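Local coordinates for Alr1585 protein (Nostoc sp., PDB 5C2I) that is a haem-containing dye-decolorizing (DyP-type) peroxidase that probably uses hydrogen peroxide to oxidise dyes and other organic substrates, at residues E56-W61 against E104-E109; P208-R213 against L234-V239; K247-S252 against S460-K465. The protein carries 1 engineered substitution. All coordinates share one frame; numbering follows the deposited sequence.

Contact 1 (E56-W61 against E104-E109); sequences EVVKQW and EYLEIE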
loop_
_atom_site.group_PDB
_atom_site.type_symbol
_atom_site.label_atom_id
_atom_site.label_comp_id
_atom_site.label_asym_id
_atom_site.label_seq_id
_atom_site.Cartn_x
_atom_site.Cartn_y
_atom_site.Cartn_z
ATOM N N GLU A 56 31.648 20.354 -34.134
ATOM C CA GLU A 56 32.523 19.193 -33.923
ATOM C C GLU A 56 32.375 18.627 -32.500
ATOM O O GLU A 56 32.233 17.409 -32.333
ATOM C CB GLU A 56 33.990 19.548 -34.234
ATOM C CG GLU A 56 35.058 18.511 -33.865
ATOM C CD GLU A 56 35.065 17.210 -34.678
ATOM O OE1 GLU A 56 34.753 17.251 -35.909
ATOM O OE2 GLU A 56 35.403 16.113 -34.090
ATOM N N VAL A 57 32.362 19.474 -31.478
ATOM C CA VAL A 57 32.195 18.943 -30.104
ATOM C C VAL A 57 30.785 18.425 -29.849
ATOM O O VAL A 57 30.574 17.475 -29.053
ATOM C CB VAL A 57 32.639 19.940 -29.006
ATOM C CG1 VAL A 57 34.125 20.216 -29.126
ATOM C CG2 VAL A 57 31.850 21.232 -29.052
ATOM N N VAL A 58 29.793 18.981 -30.541
ATOM C CA VAL A 58 28.450 18.409 -30.494
ATOM C C VAL A 58 28.439 17.009 -31.064
ATOM O O VAL A 58 27.864 16.078 -30.468
ATOM C CB VAL A 58 27.412 19.288 -31.230
ATOM C CG1 VAL A 58 26.106 18.535 -31.484
ATOM C CG2 VAL A 58 27.151 20.550 -30.424
ATOM N N LYS A 59 29.108 16.830 -32.191
ATOM C CA LYS A 59 29.168 15.516 -32.799
ATOM C C LYS A 59 29.864 14.516 -31.889
ATOM O O LYS A 59 29.395 13.356 -31.793
ATOM C CB LYS A 59 29.840 15.562 -34.151
ATOM C CG LYS A 59 28.979 16.211 -35.206
ATOM C CD LYS A 59 29.630 16.207 -36.566
ATOM C CE LYS A 59 28.662 16.722 -37.629
ATOM N NZ LYS A 59 29.292 16.790 -38.951
ATOM N N GLN A 60 30.931 14.947 -31.222
ATOM C CA GLN A 60 31.607 14.085 -30.265
ATOM C C GLN A 60 30.676 13.693 -29.112
ATOM O O GLN A 60 30.688 12.536 -28.653
ATOM C CB GLN A 60 32.873 14.745 -29.723
ATOM C CG GLN A 60 33.978 14.968 -30.765
ATOM C CD GLN A 60 35.047 15.962 -30.309
ATOM O OE1 GLN A 60 35.125 16.339 -29.146
ATOM N NE2 GLN A 60 35.883 16.384 -31.246
ATOM N N TRP A 61 29.903 14.649 -28.622
ATOM C CA TRP A 61 28.946 14.367 -27.542
ATOM C C TRP A 61 27.880 13.347 -27.985
ATOM O O TRP A 61 27.586 12.369 -27.274
ATOM C CB TRP A 61 28.273 15.642 -27.003
ATOM C CG TRP A 61 27.397 15.259 -25.892
ATOM C CD1 TRP A 61 27.776 15.085 -24.583
ATOM C CD2 TRP A 61 26.048 14.846 -25.984
ATOM N NE1 TRP A 61 26.720 14.616 -23.857
ATOM C CE2 TRP A 61 25.648 14.438 -24.693
ATOM C CE3 TRP A 61 25.127 14.776 -27.034
ATOM C CZ2 TRP A 61 24.357 13.958 -24.420
ATOM C CZ3 TRP A 61 23.831 14.301 -26.761
ATOM C CH2 TRP A 61 23.469 13.893 -25.460
ATOM N N GLU A 104 20.494 20.097 -40.057
ATOM C CA GLU A 104 21.147 21.264 -40.665
ATOM C C GLU A 104 22.280 21.773 -39.785
ATOM O O GLU A 104 23.347 22.100 -40.298
ATOM C CB GLU A 104 20.140 22.356 -40.974
ATOM C CG GLU A 104 19.204 21.990 -42.101
ATOM C CD GLU A 104 18.240 23.150 -42.373
ATOM O OE1 GLU A 104 17.493 23.586 -41.488
ATOM O OE2 GLU A 104 18.246 23.679 -43.466
ATOM N N TYR A 105 22.025 21.863 -38.476
ATOM C CA TYR A 105 23.056 22.266 -37.515
ATOM C C TYR A 105 24.301 21.364 -37.645
ATOM O O TYR A 105 25.423 21.858 -37.623
ATOM C CB TYR A 105 22.529 22.211 -36.066
ATOM C CG TYR A 105 23.642 22.498 -35.104
ATOM C CD1 TYR A 105 24.471 21.478 -34.666
ATOM C CD2 TYR A 105 23.903 23.786 -34.684
ATOM C CE1 TYR A 105 25.544 21.754 -33.825
ATOM C CE2 TYR A 105 24.953 24.073 -33.833
ATOM C CZ TYR A 105 25.775 23.049 -33.407
ATOM O OH TYR A 105 26.854 23.337 -32.563
ATOM N N LEU A 106 24.068 20.076 -37.828
ATOM C CA LEU A 106 25.113 19.091 -37.969
ATOM C C LEU A 106 25.790 19.069 -39.341
ATOM O O LEU A 106 26.657 18.251 -39.584
ATOM C CB LEU A 106 24.559 17.696 -37.608
ATOM C CG LEU A 106 24.174 17.554 -36.140
ATOM C CD1 LEU A 106 23.420 16.238 -35.945
ATOM C CD2 LEU A 106 25.373 17.653 -35.212
ATOM N N GLU A 107 25.439 20.011 -40.218
ATOM C CA GLU A 107 26.079 20.153 -41.537
ATOM C C GLU A 107 25.977 18.876 -42.370
ATOM O O GLU A 107 26.882 18.519 -43.138
ATOM C CB GLU A 107 27.528 20.639 -41.415
ATOM C CG GLU A 107 27.649 21.911 -40.603
ATOM C CD GLU A 107 29.074 22.388 -40.377
ATOM O OE1 GLU A 107 30.031 21.605 -40.532
ATOM O OE2 GLU A 107 29.206 23.564 -40.049
ATOM N N ILE A 108 24.810 18.249 -42.281
ATOM C CA ILE A 108 24.447 17.140 -43.163
ATOM C C ILE A 108 23.794 17.726 -44.432
ATOM O O ILE A 108 22.821 18.497 -44.349
ATOM C CB ILE A 108 23.460 16.190 -42.456
ATOM C CG1 ILE A 108 24.065 15.639 -41.146
ATOM C CG2 ILE A 108 23.024 15.073 -43.390
ATOM C CD1 ILE A 108 25.358 14.875 -41.287
ATOM N N GLU A 109 24.299 17.354 -45.595
ATOM C CA GLU A 109 23.771 17.860 -46.868
ATOM C C GLU A 109 22.247 17.601 -46.973
ATOM O O GLU A 109 21.801 16.533 -46.617
ATOM C CB GLU A 109 24.452 17.217 -48.088
ATOM C CG GLU A 109 25.969 17.370 -48.204
ATOM C CD GLU A 109 26.428 18.747 -48.587
ATOM O OE1 GLU A 109 25.573 19.655 -48.753
ATOM O OE2 GLU A 109 27.669 18.929 -48.739
#

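Contact 2 (P208-R213 against L234-V239); sequences PLFMKR and LDSILV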
loop_
_atom_site.group_PDB
_atom_site.type_symbol
_atom_site.label_atom_id
_atom_site.label_comp_id
_atom_site.label_asym_id
_atom_site.label_seq_id
_atom_site.Cartn_x
_atom_site.Cartn_y
_atom_site.Cartn_z
ATOM N N PRO A 208 -0.672 -1.102 -33.604
ATOM C CA PRO A 208 0.063 -1.970 -34.529
ATOM C C PRO A 208 1.093 -2.809 -33.792
ATOM O O PRO A 208 1.793 -2.276 -32.915
ATOM C CB PRO A 208 0.772 -0.980 -35.460
ATOM C CG PRO A 208 0.134 0.328 -35.247
ATOM C CD PRO A 208 -0.421 0.327 -33.861
ATOM N N LEU A 209 1.193 -4.090 -34.131
ATOM C CA LEU A 209 2.106 -4.997 -33.446
ATOM C C LEU A 209 3.145 -5.516 -34.415
ATOM O O LEU A 209 2.828 -5.828 -35.585
ATOM C CB LEU A 209 1.341 -6.176 -32.831
ATOM C CG LEU A 209 0.202 -5.759 -31.877
ATOM C CD1 LEU A 209 -0.435 -7.017 -31.289
ATOM C CD2 LEU A 209 0.732 -4.877 -30.759
ATOM N N PHE A 210 4.361 -5.688 -33.895
ATOM C CA PHE A 210 5.525 -6.093 -34.694
ATOM C C PHE A 210 6.328 -7.235 -34.098
ATOM O O PHE A 210 6.742 -8.121 -34.812
ATOM C CB PHE A 210 6.471 -4.885 -34.864
ATOM C CG PHE A 210 5.795 -3.684 -35.442
ATOM C CD1 PHE A 210 5.554 -3.598 -36.801
ATOM C CD2 PHE A 210 5.377 -2.655 -34.635
ATOM C CE1 PHE A 210 4.899 -2.495 -37.330
ATOM C CE2 PHE A 210 4.715 -1.560 -35.163
ATOM C CZ PHE A 210 4.519 -1.489 -36.511
ATOM N N MET A 211 6.513 -7.218 -32.790
ATOM C CA MET A 211 7.348 -8.197 -32.113
ATOM C C MET A 211 6.532 -9.389 -31.623
ATOM O O MET A 211 5.392 -9.211 -31.123
ATOM C CB MET A 211 8.097 -7.540 -30.933
ATOM C CG MET A 211 8.908 -6.306 -31.265
ATOM S SD MET A 211 10.138 -6.617 -32.543
ATOM C CE MET A 211 11.176 -7.799 -31.754
ATOM N N LYS A 212 7.114 -10.565 -31.756
ATOM C CA LYS A 212 6.474 -11.833 -31.337
ATOM C C LYS A 212 5.847 -11.774 -29.936
ATOM O O LYS A 212 4.718 -12.259 -29.741
ATOM C CB LYS A 212 7.441 -13.009 -31.411
ATOM C CG LYS A 212 6.790 -14.358 -31.023
ATOM C CD LYS A 212 7.696 -15.551 -31.266
ATOM C CE LYS A 212 7.005 -16.820 -30.821
ATOM N NZ LYS A 212 7.827 -18.005 -31.096
ATOM N N ARG A 213 6.559 -11.214 -28.967
ATOM C CA ARG A 213 6.067 -11.227 -27.581
ATOM C C ARG A 213 4.720 -10.511 -27.519
ATOM O O ARG A 213 3.785 -10.970 -26.827
ATOM C CB ARG A 213 7.048 -10.543 -26.620
ATOM C CG ARG A 213 8.352 -11.302 -26.458
ATOM C CD ARG A 213 8.354 -12.200 -25.267
ATOM N NE ARG A 213 7.767 -11.589 -24.077
ATOM C CZ ARG A 213 7.434 -12.284 -22.989
ATOM N NH1 ARG A 213 7.678 -13.598 -22.921
ATOM N NH2 ARG A 213 6.851 -11.663 -21.970
ATOM N N LEU A 234 6.580 -3.979 -41.330
ATOM C CA LEU A 234 7.655 -3.106 -40.901
ATOM C C LEU A 234 7.710 -1.782 -41.646
ATOM O O LEU A 234 8.074 -0.793 -41.050
ATOM C CB LEU A 234 9.020 -3.801 -40.948
ATOM C CG LEU A 234 9.252 -4.887 -39.885
ATOM C CD1 LEU A 234 10.606 -5.529 -40.170
ATOM C CD2 LEU A 234 9.227 -4.323 -38.492
ATOM N N ASP A 235 7.317 -1.771 -42.909
ATOM C CA ASP A 235 7.340 -0.522 -43.678
ATOM C C ASP A 235 6.264 0.492 -43.298
ATOM O O ASP A 235 6.271 1.610 -43.820
ATOM C CB ASP A 235 7.391 -0.776 -45.188
ATOM C CG ASP A 235 6.119 -1.294 -45.760
ATOM O OD1 ASP A 235 5.119 -1.497 -45.073
ATOM O OD2 ASP A 235 6.103 -1.472 -46.969
ATOM N N SER A 236 5.394 0.136 -42.346
ATOM C CA SER A 236 4.461 1.084 -41.785
ATOM C C SER A 236 5.065 1.866 -40.603
ATOM O O SER A 236 4.450 2.808 -40.097
ATOM C CB SER A 236 3.153 0.425 -41.358
ATOM O OG SER A 236 3.424 -0.324 -40.179
ATOM N N ILE A 237 6.281 1.517 -40.206
ATOM C CA ILE A 237 6.928 2.222 -39.116
ATOM C C ILE A 237 8.427 2.528 -39.364
ATOM O O ILE A 237 8.922 3.551 -38.875
ATOM C CB ILE A 237 6.719 1.449 -37.778
ATOM C CG1 ILE A 237 7.079 2.278 -36.567
ATOM C CG2 ILE A 237 7.483 0.113 -37.747
ATOM C CD1 ILE A 237 6.662 1.663 -35.239
ATOM N N LEU A 238 9.136 1.646 -40.075
ATOM C CA LEU A 238 10.557 1.852 -40.344
ATOM C C LEU A 238 10.841 2.469 -41.699
ATOM O O LEU A 238 10.149 2.200 -42.642
ATOM C CB LEU A 238 11.312 0.519 -40.229
ATOM C CG LEU A 238 11.163 -0.212 -38.897
ATOM C CD1 LEU A 238 12.099 -1.391 -38.836
ATOM C CD2 LEU A 238 11.397 0.706 -37.709
ATOM N N VAL A 239 11.919 3.243 -41.777
ATOM C CA VAL A 239 12.500 3.651 -43.047
ATOM C C VAL A 239 14.005 3.476 -42.959
ATOM O O VAL A 239 14.631 3.618 -41.879
ATOM C CB VAL A 239 12.262 5.098 -43.515
ATOM C CG1 VAL A 239 10.826 5.294 -44.012
ATOM C CG2 VAL A 239 12.635 6.034 -42.408
#

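Contact 3 (K247-S252 against S460-K465); sequences KDSYGS and SISFLK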
loop_
_atom_site.group_PDB
_atom_site.type_symbol
_atom_site.label_atom_id
_atom_site.label_comp_id
_atom_site.label_asym_id
_atom_site.label_seq_id
_atom_site.Cartn_x
_atom_site.Cartn_y
_atom_site.Cartn_z
ATOM N N LYS A 247 24.061 -2.872 -43.505
ATOM C CA LYS A 247 23.199 -3.250 -44.619
ATOM C C LYS A 247 21.716 -3.073 -44.209
ATOM O O LYS A 247 20.836 -3.038 -45.057
ATOM C CB LYS A 247 23.447 -4.697 -45.062
ATOM C CG LYS A 247 24.845 -5.016 -45.560
ATOM C CD LYS A 247 25.199 -4.182 -46.753
ATOM C CE LYS A 247 26.503 -4.710 -47.334
ATOM N NZ LYS A 247 27.316 -3.606 -47.893
ATOM N N ASP A 248 21.471 -2.975 -42.907
ATOM C CA ASP A 248 20.144 -2.986 -42.369
ATOM C C ASP A 248 19.975 -1.905 -41.311
ATOM O O ASP A 248 19.546 -2.187 -40.216
ATOM C CB ASP A 248 19.902 -4.405 -41.795
ATOM C CG ASP A 248 19.519 -5.405 -42.857
ATOM O OD1 ASP A 248 18.908 -5.002 -43.877
ATOM O OD2 ASP A 248 19.763 -6.594 -42.653
ATOM N N SER A 249 20.296 -0.669 -41.660
ATOM C CA SER A 249 20.187 0.487 -40.744
ATOM C C SER A 249 18.889 1.244 -40.937
ATOM O O SER A 249 18.669 1.866 -42.001
ATOM C CB SER A 249 21.335 1.459 -41.014
ATOM O OG SER A 249 22.578 0.872 -40.658
ATOM N N TYR A 250 18.025 1.198 -39.918
ATOM C CA TYR A 250 16.689 1.769 -40.020
ATOM C C TYR A 250 16.411 2.730 -38.903
ATOM O O TYR A 250 17.057 2.668 -37.829
ATOM C CB TYR A 250 15.619 0.657 -40.003
ATOM C CG TYR A 250 15.572 -0.104 -41.288
ATOM C CD1 TYR A 250 16.494 -1.098 -41.568
ATOM C CD2 TYR A 250 14.627 0.217 -42.269
ATOM C CE1 TYR A 250 16.489 -1.772 -42.783
ATOM C CE2 TYR A 250 14.635 -0.451 -43.485
ATOM C CZ TYR A 250 15.554 -1.436 -43.736
ATOM O OH TYR A 250 15.551 -2.091 -44.953
ATOM N N GLY A 251 15.430 3.596 -39.170
ATOM C CA GLY A 251 14.919 4.548 -38.213
ATOM C C GLY A 251 13.401 4.685 -38.382
ATOM O O GLY A 251 12.762 3.885 -39.097
ATOM N N SER A 252 12.834 5.673 -37.698
ATOM C CA SER A 252 11.408 5.948 -37.740
ATOM C C SER A 252 11.176 7.401 -37.453
ATOM O O SER A 252 12.008 8.066 -36.839
ATOM C CB SER A 252 10.649 5.062 -36.726
ATOM O OG SER A 252 9.228 5.235 -36.863
ATOM N N SER A 460 19.485 5.583 -37.089
ATOM C CA SER A 460 20.147 4.330 -36.767
ATOM C C SER A 460 21.274 4.637 -35.801
ATOM O O SER A 460 21.810 5.771 -35.775
ATOM C CB SER A 460 20.703 3.683 -38.050
ATOM O OG SER A 460 21.750 4.457 -38.628
ATOM N N ILE A 461 21.602 3.655 -34.980
ATOM C CA ILE A 461 22.625 3.800 -33.971
ATOM C C ILE A 461 24.024 4.003 -34.601
ATOM O O ILE A 461 24.780 4.868 -34.138
ATOM C CB ILE A 461 22.595 2.617 -32.980
ATOM C CG1 ILE A 461 21.266 2.698 -32.189
ATOM C CG2 ILE A 461 23.819 2.655 -32.073
ATOM C CD1 ILE A 461 20.937 1.470 -31.365
ATOM N N SER A 462 24.317 3.276 -35.670
ATOM C CA SER A 462 25.611 3.397 -36.365
ATOM C C SER A 462 25.829 4.805 -36.889
ATOM O O SER A 462 26.946 5.342 -36.789
ATOM C CB SER A 462 25.766 2.350 -37.496
ATOM O OG SER A 462 24.743 2.485 -38.489
ATOM N N PHE A 463 24.794 5.440 -37.413
ATOM C CA PHE A 463 24.911 6.823 -37.836
ATOM C C PHE A 463 25.404 7.701 -36.686
ATOM O O PHE A 463 26.375 8.490 -36.848
ATOM C CB PHE A 463 23.611 7.363 -38.375
ATOM C CG PHE A 463 23.570 8.850 -38.514
ATOM C CD1 PHE A 463 24.236 9.495 -39.550
ATOM C CD2 PHE A 463 22.806 9.626 -37.667
ATOM C CE1 PHE A 463 24.192 10.868 -39.715
ATOM C CE2 PHE A 463 22.734 11.031 -37.828
ATOM C CZ PHE A 463 23.439 11.659 -38.840
ATOM N N LEU A 464 24.774 7.552 -35.532
ATOM C CA LEU A 464 25.097 8.365 -34.386
ATOM C C LEU A 464 26.488 8.071 -33.822
ATOM O O LEU A 464 27.201 8.990 -33.383
ATOM C CB LEU A 464 24.009 8.204 -33.319
ATOM C CG LEU A 464 22.590 8.623 -33.729
ATOM C CD1 LEU A 464 21.576 8.208 -32.706
ATOM C CD2 LEU A 464 22.557 10.134 -33.960
ATOM N N LYS A 465 26.872 6.806 -33.813
ATOM C CA LYS A 465 28.162 6.424 -33.282
ATOM C C LYS A 465 29.363 6.872 -34.123
ATOM O O LYS A 465 30.469 6.841 -33.615
ATOM C CB LYS A 465 28.249 4.907 -33.145
ATOM C CG LYS A 465 27.430 4.301 -32.021
ATOM C CD LYS A 465 27.845 2.841 -31.863
ATOM C CE LYS A 465 27.078 2.166 -30.759
ATOM N NZ LYS A 465 27.599 0.780 -30.583
#

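Contact 1 (E56-W61 against E104-E109)
The K59 chain runs alongside L106 in the reverse sense, with K59 CG 3.9 Å from L106 CD2. Beyond CG the lysine chain is extended. This carries the amine to the backbone of the other segment, where K59 NZ gives L106 O a weak hydrogen bond of 3.1 Å. K59 CE lies almost as near, 3.2 Å from L106 O. The oxygen thus meets the last two atoms of the lysine.

V58 points at segment 104-109 and uses both methyls. V58 CG1 packs on L106 CD2 at 3.9 Å, and the valine stands square across the leucine. The same leucine methyl therefore touches two consecutive helix residues. V58 CG2 turns to the tyrosine and approaches the ring obliquely, 3.5 Å from Y105 OH. With CG anti to the backbone N (chi1 175°), the Y105 ring is swung over to V58. The phenol group has its main polar partner elsewhere, in K51 O, and the ring also meets F50 and H149.

Replacing K59 by an alanine removes the amine and CG, which would probably leave L106 O without this donor and open a gap beside L106 CD2.

L106 is placed by the end of helix 100-105. E107 follows with positive phi (57°), and E107 N bonds back to E104 O in a Schellman motif. The carboxylate of E107 is near K59 NZ but not in contact with it, so any attraction is probably modest. Further out, V58 rests on I176 of helix 159-176, L106 on I62 and L98, and K59 on L467 and A468 of the C-terminal tail. In the DyP dimeric alpha+beta barrel domain, the side of helix 55-68 packs on the Schellman-capped C-terminal end of helix 100-105, next to strand 93-98.

Contact 2 (P208-R213 against L234-V239)
F210 packs its ring against L234, S236 and I237, joining the loop before helix 212-221 to a 3-10 turn that leads into strand 239-240. That strand pairs with strand 250-261 in an antiparallel sheet of the C-terminal part of the DyP-type peroxidase fold. The contact is buried.

The main interaction is CH-pi. I237 CG2 lies over one face of F210, 4.0 Å from the ring centroid and 28° off the normal. It sits nearest the outer end of the ring, 3.6 Å from F210 CZ. The other branch of the isoleucine also reaches the ring, with I237 CD1 3.8 Å from F210 CE2. At chi1 -167° CG2 sits between the backbone N and the carbonyl carbon, over the ring, while CG1 swings away from the N and carries CD1 to the ring as well.

Plain apolar packing is looser. L234 CD2 comes obliquely to F210 CD1, at 4.1 Å.

A polar atom stands at the rim. S236 OG is near the plane of the ring, 3.9 Å from F210 CE1. This hydroxyl is hydrogen-bonded to P233 O, just before the turn, so its touch on the ring edge is packing.

Outside the two segments, T363 of strand 363-369 touches both F210 and I237, and A232 also meets the phenylalanine. The F210 side chain is about 12 Å from the haem.

Backbone bonds hold the turn that carries the three partners. L234 O accepts two of them, from I237 N at 3.0 Å and from L238 N at 2.8 Å.

Contact 3 (K247-S252 against S460-K465)
The Y250 side chain leaves the backbone away from segment 460-465, and the residue touches S460 through its carbonyl instead: Y250 O is 3.7 Å from S460 CA. S460 is a serine N-cap, placed right before helix 461-465, which follows the long strand 448-458. In the plane of the Y250 ring, at its edge, lies D248 O. L26 of helix 24-29 and L238 also touch the tyrosine side chain. The F463 side chain sets off toward segment 247-252, but its ring ends on L98, D241 and N243.

S249, the loop residue just before strand 250-261, meets the start of the helix through small side chains. S249 CB packs on S460 CB at 3.8 Å. S249 OG and S462 OG stand 3.5 Å apart, and each is hydrogen-bonded to D29 OD2. That carboxylate oxygen links the two segments from outside. S462 OG also bonds to N245 N.

S460 OG is bonded to D241 OD2 as well. It lies between its own backbone N and carbonyl carbon (chi1 66°), a position from which it accepts a weak capping bond from F463 N, 3.4 Å long with an N-H...O angle of 155°.

In the fold
Contact 2 is the most central of the three, its centre about 13 Å from the centre of the chain. Contact 3 is also buried, at about 21 Å. Contact 1 lies at about 28 Å and is only partly buried. Segments 234-239 and 247-252 join contacts 2 and 3 at strands 239-240 and 250-261: V239 O pairs with G251 N, and I237 O with S252 OG, both probable hydrogen bonds. Contacts 1 and 3 do not touch, but contact 1 uses helix 55-68, on which L464 and K465 of contact 3 also pack. Both reach L98. The central contact is aromatic and apolar. Contact 3 depends on serines hydrogen-bonded to D29 and D241. The peripheral contact mixes apolar packing with one weak lysine bond.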